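Local atomic coordinates of peroxisomal fatty acid beta-oxidation multifunctional protein MFP2 (PDB entry 2WTB), a protein that carries out successive steps of peroxisomal fatty acid beta-oxidation in germinating seeds, combining enoyl-CoA hydratase and NAD-dependent 3-hydroxyacyl-CoA dehydrogenase activities in one chain. Residues T429-K434 / V490-G495; V498-F503 / C640-E645; V395-I400 / S404-I409; A448-P453 / P458-V463. All blocks are in the same frame, centred on the assembly; numbering follows the deposited sequence.

How the interactions relate
The four contacts lie in the dehydrogenase part of the chain. Interactions 1, 3 and 4 all reach the sheet of the NAD-binding domain, while interaction 2 packs two helices of the C-terminal helical region. Along the chain interaction 3 comes first; interaction 4, the 445-450/459-464 hairpin, falls between the two segments of interaction 1, and interaction 2 opens afterwards. Interaction 1 has its centre about 13 Å from that of interaction 2 and about 14 Å from those of interactions 3 and 4, and touches all three. Interactions 2 and 3, about 26 Å apart between centres, do not touch. Through residues 490-495 and E461, the nucleotide-binding sheet is thus joined directly to helix 498-514.

Interaction 1: residues T429-K434 / V490-G495; sequences TIDLNK and VGNCTG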
loop_
_atom_site.group_PDB
_atom_site.type_symbol
_atom_site.label_atom_id
_atom_site.label_comp_id
_atom_site.label_asym_id
_atom_site.label_seq_id
_atom_site.Cartn_x
_atom_site.Cartn_y
_atom_site.Cartn_z
ATOM N N THR A 429 9.892 -7.492 -22.061
ATOM C CA THR A 429 10.676 -6.778 -23.062
ATOM C C THR A 429 10.163 -6.999 -24.480
ATOM O O THR A 429 10.741 -6.489 -25.439
ATOM C CB THR A 429 12.153 -7.206 -23.014
ATOM O OG1 THR A 429 12.261 -8.590 -23.367
ATOM C CG2 THR A 429 12.722 -6.997 -21.619
ATOM N N ILE A 430 9.081 -7.757 -24.614
ATOM C CA ILE A 430 8.567 -8.098 -25.934
ATOM C C ILE A 430 7.172 -7.530 -26.184
ATOM O O ILE A 430 6.290 -7.616 -25.329
ATOM C CB ILE A 430 8.567 -9.624 -26.162
ATOM C CG1 ILE A 430 9.983 -10.180 -25.994
ATOM C CG2 ILE A 430 8.021 -9.961 -27.540
ATOM C CD1 ILE A 430 10.099 -11.664 -26.261
ATOM N N ASP A 431 6.994 -6.944 -27.364
ATOM C CA ASP A 431 5.717 -6.376 -27.782
ATOM C C ASP A 431 4.614 -7.435 -27.810
ATOM O O ASP A 431 4.697 -8.413 -28.554
ATOM C CB ASP A 431 5.874 -5.728 -29.162
ATOM C CG ASP A 431 4.552 -5.287 -29.764
ATOM O OD1 ASP A 431 3.542 -5.223 -29.033
ATOM O OD2 ASP A 431 4.527 -4.998 -30.978
ATOM N N LEU A 432 3.582 -7.228 -26.999
ATOM C CA LEU A 432 2.465 -8.164 -26.909
ATOM C C LEU A 432 1.829 -8.472 -28.269
ATOM O O LEU A 432 1.347 -9.582 -28.500
ATOM C CB LEU A 432 1.402 -7.644 -25.935
ATOM C CG LEU A 432 1.623 -7.889 -24.441
ATOM C CD1 LEU A 432 2.944 -7.312 -23.983
ATOM C CD2 LEU A 432 0.490 -7.288 -23.643
ATOM N N ASN A 433 1.830 -7.491 -29.165
ATOM C CA ASN A 433 1.232 -7.675 -30.487
ATOM C C ASN A 433 1.979 -8.667 -31.372
ATOM O O ASN A 433 1.388 -9.284 -32.259
ATOM C CB ASN A 433 1.077 -6.333 -31.205
ATOM C CG ASN A 433 -0.108 -5.541 -30.697
ATOM O OD1 ASN A 433 -0.015 -4.335 -30.470
ATOM N ND2 ASN A 433 -1.230 -6.223 -30.503
ATOM N N LYS A 434 3.277 -8.821 -31.130
ATOM C CA LYS A 434 4.086 -9.743 -31.916
ATOM C C LYS A 434 3.988 -11.171 -31.386
ATOM O O LYS A 434 4.186 -12.133 -32.128
ATOM C CB LYS A 434 5.545 -9.282 -31.962
ATOM C CG LYS A 434 5.767 -8.060 -32.835
ATOM C CD LYS A 434 7.217 -7.615 -32.811
ATOM C CE LYS A 434 7.406 -6.323 -33.589
ATOM N NZ LYS A 434 8.810 -5.830 -33.505
ATOM N N VAL A 490 -2.052 -0.528 -17.750
ATOM C CA VAL A 490 -1.175 0.277 -18.591
ATOM C C VAL A 490 -1.237 -0.160 -20.050
ATOM O O VAL A 490 -1.718 -1.251 -20.362
ATOM C CB VAL A 490 0.287 0.238 -18.092
ATOM C CG1 VAL A 490 0.368 0.749 -16.663
ATOM C CG2 VAL A 490 0.853 -1.173 -18.193
ATOM N N GLY A 491 -0.749 0.702 -20.938
ATOM C CA GLY A 491 -0.792 0.442 -22.365
ATOM C C GLY A 491 0.442 -0.276 -22.869
ATOM O O GLY A 491 1.462 -0.334 -22.183
ATOM N N ASN A 492 0.351 -0.826 -24.075
ATOM C CA ASN A 492 1.461 -1.565 -24.659
ATOM C C ASN A 492 2.504 -0.643 -25.281
ATOM O O ASN A 492 2.236 0.054 -26.259
ATOM C CB ASN A 492 0.953 -2.570 -25.696
ATOM C CG ASN A 492 2.043 -3.506 -26.185
ATOM O OD1 ASN A 492 3.215 -3.347 -25.849
ATOM N ND2 ASN A 492 1.656 -4.493 -26.984
ATOM N N CYS A 493 3.696 -0.647 -24.697
ATOM C CA CYS A 493 4.812 0.141 -25.201
ATOM C C CYS A 493 6.089 -0.308 -24.508
ATOM O O CYS A 493 6.047 -1.082 -23.550
ATOM C CB CYS A 493 4.581 1.631 -24.951
ATOM S SG CYS A 493 4.613 2.093 -23.202
ATOM N N THR A 494 7.222 0.183 -24.993
ATOM C CA THR A 494 8.517 -0.160 -24.423
ATOM C C THR A 494 8.559 0.063 -22.912
ATOM O O THR A 494 8.544 1.201 -22.446
ATOM C CB THR A 494 9.637 0.662 -25.082
ATOM O OG1 THR A 494 9.573 0.503 -26.506
ATOM C CG2 THR A 494 10.998 0.210 -24.578
ATOM N N GLY A 495 8.600 -1.028 -22.153
ATOM C CA GLY A 495 8.717 -0.954 -20.706
ATOM C C GLY A 495 7.433 -0.570 -19.988
ATOM O O GLY A 495 7.455 -0.228 -18.803
#
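The side-chain amide of N492 lies against the first residues of helix 432-435, its ND2 packed 3.3 Å from L432 CB and reaching D431. N492 comes just after strand 486-491, where the chain runs on as a loop. With CG turned away from its own backbone N (chi1 -171°), the amide is carried over to the helix start. ND2 donates to D431 OD1 at 2.9 Å, nearly in line with the carboxylate C-O bond, but the bond is bent (134° at the hydrogen), and the carboxylate and amide planes stand steeply against each other. The same OD1 takes a second donor: N433 N, 2.8 Å away, meets it from above the carboxylate plane. This is the N-cap of the helix, so one oxygen both caps N433 N and holds a side chain 61 positions away in sequence. The N-terminal end of this short helix would be expected to favour a negative charge on D431. Trading the aspartate for an alanine removes this shared acceptor and would probably leave N433 N uncapped and the N492 amide free to turn. Around the pair, L432 rests on V463 of strand 459-464, K434 O accepts from Q407 of helix 403-416, and T429 and T494 both touch Q553 of helix 544-557, placing the contact between the edge of the nucleotide-binding sheet and the helical region.

Interaction 2: residues V498-F503 / C640-E645; sequences VNRMFF and CRVFAE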
loop_
_atom_site.group_PDB
_atom_site.type_symbol
_atom_site.label_atom_id
_atom_site.label_comp_id
_atom_site.label_asym_id
_atom_site.label_seq_id
_atom_site.Cartn_x
_atom_site.Cartn_y
_atom_site.Cartn_z
ATOM N N VAL A 498 6.041 1.045 -15.304
ATOM C CA VAL A 498 7.002 1.004 -14.204
ATOM C C VAL A 498 8.458 1.053 -14.666
ATOM O O VAL A 498 9.200 1.966 -14.307
ATOM C CB VAL A 498 6.792 -0.243 -13.325
ATOM C CG1 VAL A 498 7.818 -0.280 -12.205
ATOM C CG2 VAL A 498 5.378 -0.260 -12.766
ATOM N N ASN A 499 8.865 0.066 -15.458
ATOM C CA ASN A 499 10.242 -0.012 -15.930
ATOM C C ASN A 499 10.639 1.141 -16.846
ATOM O O ASN A 499 11.753 1.648 -16.760
ATOM C CB ASN A 499 10.499 -1.351 -16.621
ATOM C CG ASN A 499 10.523 -2.508 -15.645
ATOM O OD1 ASN A 499 10.603 -3.671 -16.044
ATOM N ND2 ASN A 499 10.456 -2.195 -14.357
ATOM N N ARG A 500 9.729 1.551 -17.723
ATOM C CA ARG A 500 9.997 2.678 -18.609
ATOM C C ARG A 500 10.159 3.966 -17.812
ATOM O O ARG A 500 10.919 4.855 -18.186
ATOM C CB ARG A 500 8.873 2.847 -19.632
ATOM C CG ARG A 500 9.054 4.070 -20.514
ATOM C CD ARG A 500 7.839 4.331 -21.381
ATOM N NE ARG A 500 7.973 5.585 -22.117
ATOM C CZ ARG A 500 7.022 6.105 -22.885
ATOM N NH1 ARG A 500 5.862 5.478 -23.021
ATOM N NH2 ARG A 500 7.231 7.252 -23.515
ATOM N N MET A 501 9.432 4.051 -16.707
ATOM C CA MET A 501 9.425 5.233 -15.862
ATOM C C MET A 501 10.788 5.455 -15.217
ATOM O O MET A 501 11.297 6.577 -15.179
ATOM C CB MET A 501 8.375 5.057 -14.771
ATOM C CG MET A 501 7.644 6.315 -14.372
ATOM S SD MET A 501 6.380 5.928 -13.150
ATOM C CE MET A 501 5.446 7.450 -13.146
ATOM N N PHE A 502 11.378 4.375 -14.715
ATOM C CA PHE A 502 12.600 4.463 -13.924
ATOM C C PHE A 502 13.871 4.081 -14.678
ATOM O O PHE A 502 14.933 3.933 -14.072
ATOM C CB PHE A 502 12.476 3.610 -12.658
ATOM C CG PHE A 502 11.690 4.268 -11.563
ATOM C CD1 PHE A 502 12.317 5.088 -10.643
ATOM C CD2 PHE A 502 10.325 4.074 -11.458
ATOM C CE1 PHE A 502 11.597 5.700 -9.634
ATOM C CE2 PHE A 502 9.602 4.682 -10.452
ATOM C CZ PHE A 502 10.239 5.496 -9.539
ATOM N N PHE A 503 13.778 3.925 -15.994
ATOM C CA PHE A 503 14.969 3.588 -16.766
ATOM C C PHE A 503 15.992 4.733 -16.798
ATOM O O PHE A 503 17.196 4.479 -16.792
ATOM C CB PHE A 503 14.626 3.071 -18.173
ATOM C CG PHE A 503 14.563 4.139 -19.231
ATOM C CD1 PHE A 503 15.722 4.737 -19.705
ATOM C CD2 PHE A 503 13.349 4.520 -19.777
ATOM C CE1 PHE A 503 15.665 5.713 -20.682
ATOM C CE2 PHE A 503 13.285 5.493 -20.757
ATOM C CZ PHE A 503 14.445 6.089 -21.212
ATOM N N CYS A 640 5.827 11.935 -17.586
ATOM C CA CYS A 640 4.967 12.834 -18.345
ATOM C C CYS A 640 4.743 12.332 -19.766
ATOM O O CYS A 640 3.641 12.438 -20.299
ATOM C CB CYS A 640 5.543 14.249 -18.360
ATOM S SG CYS A 640 5.439 15.089 -16.768
ATOM N N ARG A 641 5.794 11.793 -20.378
ATOM C CA ARG A 641 5.670 11.160 -21.684
ATOM C C ARG A 641 4.653 10.026 -21.595
ATOM O O ARG A 641 3.742 9.921 -22.420
ATOM C CB ARG A 641 7.017 10.606 -22.146
ATOM C CG ARG A 641 8.097 11.652 -22.374
ATOM C CD ARG A 641 9.310 11.033 -23.060
ATOM N NE ARG A 641 10.307 12.029 -23.444
ATOM C CZ ARG A 641 11.374 12.338 -22.714
ATOM N NH1 ARG A 641 11.583 11.730 -21.553
ATOM N NH2 ARG A 641 12.231 13.255 -23.141
ATOM N N VAL A 642 4.817 9.183 -20.582
ATOM C CA VAL A 642 3.903 8.072 -20.346
ATOM C C VAL A 642 2.476 8.559 -20.128
ATOM O O VAL A 642 1.527 7.993 -20.669
ATOM C CB VAL A 642 4.346 7.235 -19.131
ATOM C CG1 VAL A 642 3.196 6.380 -18.619
ATOM C CG2 VAL A 642 5.544 6.374 -19.491
ATOM N N PHE A 643 2.330 9.614 -19.335
ATOM C CA PHE A 643 1.015 10.154 -19.019
ATOM C C PHE A 643 0.372 10.823 -20.228
ATOM O O PHE A 643 -0.828 10.680 -20.467
ATOM C CB PHE A 643 1.114 11.144 -17.861
ATOM C CG PHE A 643 -0.198 11.749 -17.468
ATOM C CD1 PHE A 643 -1.302 10.947 -17.237
ATOM C CD2 PHE A 643 -0.327 13.117 -17.319
ATOM C CE1 PHE A 643 -2.514 11.498 -16.873
ATOM C CE2 PHE A 643 -1.535 13.674 -16.952
ATOM C CZ PHE A 643 -2.630 12.863 -16.729
ATOM N N ALA A 644 1.178 11.555 -20.988
ATOM C CA ALA A 644 0.687 12.272 -22.157
ATOM C C ALA A 644 0.300 11.314 -23.276
ATOM O O ALA A 644 -0.745 11.470 -23.905
ATOM C CB ALA A 644 1.732 13.256 -22.645
ATOM N N GLU A 645 1.149 10.321 -23.518
ATOM C CA GLU A 645 0.914 9.351 -24.582
ATOM C C GLU A 645 -0.330 8.502 -24.334
ATOM O O GLU A 645 -0.776 7.768 -25.216
ATOM C CB GLU A 645 2.135 8.451 -24.759
ATOM C CG GLU A 645 3.339 9.159 -25.342
ATOM C CD GLU A 645 4.580 8.295 -25.321
ATOM O OE1 GLU A 645 4.459 7.098 -24.988
ATOM O OE2 GLU A 645 5.674 8.812 -25.632
#
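R500 reaches out from helix 498-514, straight from CG to NE, and lays one face of its guanidinium group against V642 while its tip grips E645. The close side is apolar and covers the outer half of the arginine, from CD onward: V642 CG2 sits 3.6 Å from R500 CD and 3.3 Å above the guanidinium plane, offset toward the rim of the group. With CG anti to the backbone N (chi1 176°), the R500 chain runs past V642 in the opposite direction. R641 CB approaches NH2 obliquely at 3.6 Å. The two helices, 498-514 and 624-644, belong to the all-helical part that follows the nucleotide-binding domain; across these two segments a long arginine arm makes most of the contact, while M501 and F503 touch A639 and E638, just before 640-645 in helix 624-644. Farther out the contact becomes polar and meets solvent. There the exposed E645 is held end-on by two nitrogens: NH1 to OE1 at 2.9 Å and NH2 to OE2 at 3.1 Å, with a weak third bond from NH2 to OE1. Both glutamate oxygens lie close to the guanidinium plane, whereas the carboxylate itself is twisted by 35° against it. E638 takes NE of R500 through its OE2 and R641 NH1 through its OE1, so an acid is shared by the two arginines. Shortening R500 to an alanine would probably leave E645 and one oxygen of E638 without their cation and open a gap beside V642.

Interaction 3: residues V395-I400 / S404-I409; sequences VIEAVI and SLKQQI
The chain leaves strand 394-397, turns and comes back as helix 403-416, with CA atoms of V399 and K406 7.3 Å apart and those of E397 and I409 8.0 Å apart; this is the first half of the beta-alpha-beta unit completed by strand 422-425 in the Rossmann-type domain. The V399 and L405 side chains cross at about a right angle, CG1 of V399 3.4 Å from CD2 of L405, and V399 CG2 meets I409 CD1 tip to tip, also at 3.4 Å. The exposed I400 adds a looser touch, its CG1 3.9 Å from L405 CD2. K406 runs across E397 at about a right angle. The lysine stays extended until its last bond, where a bend (chi4 65°) brings NZ 2.9 Å from E397 OE2, in a salt bridge on the syn side of the carboxylate, and 2.8 Å from I400 O, which it meets from above the carbonyl plane. E397 is folded at chi2 (-87°), so that OE2 turns toward the loop just after its strand and accepts from V399 N at 2.8 Å on the anti side, from the opposite face of the carboxylate. E397 OE1 is taken by S425 OG. The buried acid and lysine probably offset much of each other's charge, with E401 adding a long, weak ion pair to NZ, while the ammonium also ties down the turn.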
loop_
_atom_site.group_PDB
_atom_site.type_symbol
_atom_site.label_atom_id
_atom_site.label_comp_id
_atom_site.label_asym_id
_atom_site.label_seq_id
_atom_site.Cartn_x
_atom_site.Cartn_y
_atom_site.Cartn_z
ATOM N N VAL A 395 -4.460 -18.470 -18.988
ATOM C CA VAL A 395 -3.076 -18.900 -19.116
ATOM C C VAL A 395 -2.123 -17.723 -18.949
ATOM O O VAL A 395 -2.370 -16.631 -19.465
ATOM C CB VAL A 395 -2.814 -19.543 -20.488
ATOM C CG1 VAL A 395 -1.329 -19.837 -20.659
ATOM C CG2 VAL A 395 -3.639 -20.806 -20.651
ATOM N N ILE A 396 -1.036 -17.951 -18.217
ATOM C CA ILE A 396 0.016 -16.957 -18.074
ATOM C C ILE A 396 1.351 -17.558 -18.493
ATOM O O ILE A 396 1.845 -18.495 -17.867
ATOM C CB ILE A 396 0.130 -16.446 -16.626
ATOM C CG1 ILE A 396 -1.208 -15.875 -16.151
ATOM C CG2 ILE A 396 1.232 -15.400 -16.515
ATOM C CD1 ILE A 396 -1.170 -15.328 -14.734
ATOM N N GLU A 397 1.928 -17.021 -19.560
ATOM C CA GLU A 397 3.208 -17.508 -20.056
ATOM C C GLU A 397 4.369 -16.732 -19.440
ATOM O O GLU A 397 4.413 -15.504 -19.514
ATOM C CB GLU A 397 3.250 -17.429 -21.585
ATOM C CG GLU A 397 4.642 -17.526 -22.179
ATOM C CD GLU A 397 5.327 -16.179 -22.263
ATOM O OE1 GLU A 397 4.674 -15.213 -22.711
ATOM O OE2 GLU A 397 6.516 -16.088 -21.886
ATOM N N ALA A 398 5.301 -17.454 -18.825
ATOM C CA ALA A 398 6.463 -16.838 -18.190
ATOM C C ALA A 398 7.758 -17.497 -18.651
ATOM O O ALA A 398 8.576 -17.931 -17.837
ATOM C CB ALA A 398 6.340 -16.905 -16.675
ATOM N N VAL A 399 7.936 -17.569 -19.966
ATOM C CA VAL A 399 9.118 -18.181 -20.559
ATOM C C VAL A 399 10.166 -17.114 -20.872
ATOM O O VAL A 399 9.856 -15.923 -20.881
ATOM C CB VAL A 399 8.740 -18.965 -21.837
ATOM C CG1 VAL A 399 9.977 -19.479 -22.549
ATOM C CG2 VAL A 399 7.822 -20.119 -21.486
ATOM N N ILE A 400 11.406 -17.541 -21.106
ATOM C CA ILE A 400 12.482 -16.626 -21.480
ATOM C C ILE A 400 12.019 -15.602 -22.516
ATOM O O ILE A 400 11.098 -15.862 -23.291
ATOM C CB ILE A 400 13.699 -17.381 -22.050
ATOM C CG1 ILE A 400 13.302 -18.158 -23.307
ATOM C CG2 ILE A 400 14.304 -18.305 -20.999
ATOM C CD1 ILE A 400 14.462 -18.851 -23.987
ATOM N N SER A 404 10.563 -15.701 -31.004
ATOM C CA SER A 404 10.318 -16.917 -31.768
ATOM C C SER A 404 9.600 -17.970 -30.929
ATOM O O SER A 404 8.648 -18.603 -31.387
ATOM C CB SER A 404 11.639 -17.480 -32.299
ATOM O OG SER A 404 11.452 -18.757 -32.882
ATOM N N LEU A 405 10.059 -18.142 -29.693
ATOM C CA LEU A 405 9.511 -19.148 -28.789
ATOM C C LEU A 405 8.136 -18.764 -28.241
ATOM O O LEU A 405 7.244 -19.608 -28.144
ATOM C CB LEU A 405 10.492 -19.415 -27.644
ATOM C CG LEU A 405 10.013 -20.210 -26.426
ATOM C CD1 LEU A 405 9.290 -21.484 -26.834
ATOM C CD2 LEU A 405 11.193 -20.530 -25.525
ATOM N N LYS A 406 7.967 -17.494 -27.882
ATOM C CA LYS A 406 6.686 -17.015 -27.361
ATOM C C LYS A 406 5.581 -17.104 -28.410
ATOM O O LYS A 406 4.472 -17.554 -28.119
ATOM C CB LYS A 406 6.810 -15.579 -26.846
ATOM C CG LYS A 406 7.322 -15.456 -25.417
ATOM C CD LYS A 406 7.651 -14.007 -25.084
ATOM C CE LYS A 406 7.626 -13.745 -23.586
ATOM N NZ LYS A 406 8.690 -14.483 -22.861
ATOM N N GLN A 407 5.887 -16.673 -29.629
ATOM C CA GLN A 407 4.930 -16.743 -30.727
ATOM C C GLN A 407 4.393 -18.160 -30.881
ATOM O O GLN A 407 3.219 -18.360 -31.196
ATOM C CB GLN A 407 5.576 -16.289 -32.037
ATOM C CG GLN A 407 5.657 -14.783 -32.208
ATOM C CD GLN A 407 6.437 -14.377 -33.444
ATOM O OE1 GLN A 407 7.326 -15.099 -33.899
ATOM N NE2 GLN A 407 6.112 -13.212 -33.992
ATOM N N GLN A 408 5.265 -19.138 -30.656
ATOM C CA GLN A 408 4.902 -20.542 -30.806
ATOM C C GLN A 408 4.007 -21.018 -29.668
ATOM O O GLN A 408 3.077 -21.795 -29.880
ATOM C CB GLN A 408 6.156 -21.417 -30.892
ATOM C CG GLN A 408 5.866 -22.900 -31.060
ATOM C CD GLN A 408 5.068 -23.203 -32.314
ATOM O OE1 GLN A 408 5.175 -22.497 -33.317
ATOM N NE2 GLN A 408 4.263 -24.258 -32.263
ATOM N N ILE A 409 4.293 -20.548 -28.459
ATOM C CA ILE A 409 3.506 -20.927 -27.293
ATOM C C ILE A 409 2.062 -20.460 -27.428
ATOM O O ILE A 409 1.133 -21.177 -27.061
ATOM C CB ILE A 409 4.112 -20.363 -25.994
ATOM C CG1 ILE A 409 5.500 -20.959 -25.758
ATOM C CG2 ILE A 409 3.197 -20.645 -24.810
ATOM C CD1 ILE A 409 6.082 -20.628 -24.407
#

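Interaction 4: residues A448-P453 / P458-V463; sequences AHFFSP and PLLEIV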
loop_
_atom_site.group_PDB
_atom_site.type_symbol
_atom_site.label_atom_id
_atom_site.label_comp_id
_atom_site.label_asym_id
_atom_site.label_seq_id
_atom_site.Cartn_x
_atom_site.Cartn_y
_atom_site.Cartn_z
ATOM N N ALA A 448 0.009 -9.684 -18.250
ATOM C CA ALA A 448 -0.020 -9.801 -16.798
ATOM C C ALA A 448 1.404 -9.695 -16.261
ATOM O O ALA A 448 2.090 -10.700 -16.075
ATOM C CB ALA A 448 -0.661 -11.116 -16.382
ATOM N N HIS A 449 1.846 -8.465 -16.023
ATOM C CA HIS A 449 3.237 -8.211 -15.679
ATOM C C HIS A 449 3.462 -8.184 -14.174
ATOM O O HIS A 449 2.925 -7.330 -13.471
ATOM C CB HIS A 449 3.706 -6.898 -16.308
ATOM C CG HIS A 449 5.185 -6.691 -16.234
ATOM N ND1 HIS A 449 5.761 -5.702 -15.466
ATOM C CD2 HIS A 449 6.208 -7.351 -16.827
ATOM C CE1 HIS A 449 7.075 -5.758 -15.594
ATOM N NE2 HIS A 449 7.372 -6.751 -16.413
ATOM N N PHE A 450 4.258 -9.132 -13.688
ATOM C CA PHE A 450 4.576 -9.219 -12.267
ATOM C C PHE A 450 6.006 -8.769 -12.004
ATOM O O PHE A 450 6.838 -8.733 -12.911
ATOM C CB PHE A 450 4.401 -10.650 -11.757
ATOM C CG PHE A 450 2.975 -11.118 -11.722
ATOM C CD1 PHE A 450 2.348 -11.566 -12.875
ATOM C CD2 PHE A 450 2.268 -11.132 -10.531
ATOM C CE1 PHE A 450 1.040 -12.008 -12.842
ATOM C CE2 PHE A 450 0.958 -11.574 -10.492
ATOM C CZ PHE A 450 0.343 -12.012 -11.649
ATOM N N PHE A 451 6.289 -8.434 -10.753
ATOM C CA PHE A 451 7.637 -8.060 -10.355
ATOM C C PHE A 451 8.165 -9.055 -9.333
ATOM O O PHE A 451 7.506 -9.341 -8.334
ATOM C CB PHE A 451 7.649 -6.639 -9.791
ATOM C CG PHE A 451 7.098 -5.611 -10.736
ATOM C CD1 PHE A 451 5.729 -5.439 -10.872
ATOM C CD2 PHE A 451 7.948 -4.822 -11.496
ATOM C CE1 PHE A 451 5.218 -4.497 -11.744
ATOM C CE2 PHE A 451 7.443 -3.875 -12.371
ATOM C CZ PHE A 451 6.076 -3.714 -12.494
ATOM N N SER A 452 9.351 -9.594 -9.595
ATOM C CA SER A 452 9.961 -10.568 -8.698
ATOM C C SER A 452 10.348 -9.913 -7.376
ATOM O O SER A 452 10.866 -8.796 -7.366
ATOM C CB SER A 452 11.190 -11.199 -9.355
ATOM O OG SER A 452 11.765 -12.186 -8.518
ATOM N N PRO A 453 10.090 -10.605 -6.254
ATOM C CA PRO A 453 9.412 -11.906 -6.197
ATOM C C PRO A 453 7.913 -11.780 -6.462
ATOM O O PRO A 453 7.243 -10.946 -5.852
ATOM C CB PRO A 453 9.650 -12.368 -4.751
ATOM C CG PRO A 453 10.760 -11.512 -4.237
ATOM C CD PRO A 453 10.596 -10.202 -4.933
ATOM N N PRO A 458 3.686 -6.258 -4.430
ATOM C CA PRO A 458 2.246 -5.992 -4.361
ATOM C C PRO A 458 1.668 -5.512 -5.687
ATOM O O PRO A 458 0.454 -5.562 -5.879
ATOM C CB PRO A 458 2.144 -4.863 -3.323
ATOM C CG PRO A 458 3.547 -4.642 -2.801
ATOM C CD PRO A 458 4.466 -5.157 -3.847
ATOM N N LEU A 459 2.527 -5.050 -6.588
ATOM C CA LEU A 459 2.067 -4.449 -7.832
ATOM C C LEU A 459 1.831 -5.476 -8.930
ATOM O O LEU A 459 2.494 -6.512 -8.988
ATOM C CB LEU A 459 3.060 -3.397 -8.325
ATOM C CG LEU A 459 2.572 -2.515 -9.475
ATOM C CD1 LEU A 459 1.534 -1.523 -8.969
ATOM C CD2 LEU A 459 3.735 -1.791 -10.129
ATOM N N LEU A 460 0.873 -5.169 -9.798
ATOM C CA LEU A 460 0.612 -5.964 -10.985
ATOM C C LEU A 460 0.281 -5.039 -12.146
ATOM O O LEU A 460 -0.668 -4.259 -12.076
ATOM C CB LEU A 460 -0.548 -6.930 -10.751
ATOM C CG LEU A 460 -1.118 -7.579 -12.013
ATOM C CD1 LEU A 460 -0.028 -8.328 -12.776
ATOM C CD2 LEU A 460 -2.279 -8.501 -11.673
ATOM N N GLU A 461 1.072 -5.119 -13.208
ATOM C CA GLU A 461 0.809 -4.335 -14.405
ATOM C C GLU A 461 -0.051 -5.119 -15.386
ATOM O O GLU A 461 0.399 -6.107 -15.962
ATOM C CB GLU A 461 2.114 -3.919 -15.084
ATOM C CG GLU A 461 2.654 -2.572 -14.644
ATOM C CD GLU A 461 3.850 -2.130 -15.474
ATOM O OE1 GLU A 461 4.564 -3.007 -16.010
ATOM O OE2 GLU A 461 4.076 -0.907 -15.593
ATOM N N ILE A 462 -1.293 -4.681 -15.562
ATOM C CA ILE A 462 -2.158 -5.242 -16.592
ATOM C C ILE A 462 -1.929 -4.471 -17.881
ATOM O O ILE A 462 -2.368 -3.329 -18.017
ATOM C CB ILE A 462 -3.645 -5.159 -16.198
ATOM C CG1 ILE A 462 -3.923 -6.041 -14.982
ATOM C CG2 ILE A 462 -4.529 -5.578 -17.355
ATOM C CD1 ILE A 462 -5.351 -5.977 -14.509
ATOM N N VAL A 463 -1.222 -5.093 -18.818
ATOM C CA VAL A 463 -0.877 -4.440 -20.075
ATOM C C VAL A 463 -1.913 -4.730 -21.158
ATOM O O VAL A 463 -2.017 -5.855 -21.647
ATOM C CB VAL A 463 0.512 -4.879 -20.575
ATOM C CG1 VAL A 463 0.874 -4.137 -21.848
ATOM C CG2 VAL A 463 1.562 -4.639 -19.499
#
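H449 and E461 stand side by side on one face of a two-stranded antiparallel hairpin, strands 445-450 and 459-464, the point at which the otherwise parallel nucleotide-binding sheet reverses direction. They form a hydrogen-bonded pair: H449 N gives to E461 O at 2.8 Å, and E461 N to H449 O at 2.9 Å. Their side chains point the same way, the ring and carboxylate planes 47° apart, with ND1 of H449 3.0 Å from OE1 of E461. The far ends are placed by other residues, NE2 of H449 by S428 OG and OE2 of E461 by the backbone N of A497 and V498. This geometry is consistent with the His-Glu pair of 3-hydroxyacyl-CoA dehydrogenases. F451, in the loop just after strand 445-450, reaches L459 and E461. Its ring lies alongside L459, CE1 3.5 Å from CD2, and crosses E461 with the ring and carboxylate planes 54° apart; V498 and N499 of helix 498-514 lie against the same ring. The opposite face belongs to F450 and L460, with A448 and I462 farther along. L460 swings its CG away from its backbone N (chi1 166°), which carries CD1 across to the partner strand, 3.2 Å from H449 O. The same methyl makes a CH-pi contact over the centre of the F450 ring, CD1 lying 3.8 Å from the ring centroid.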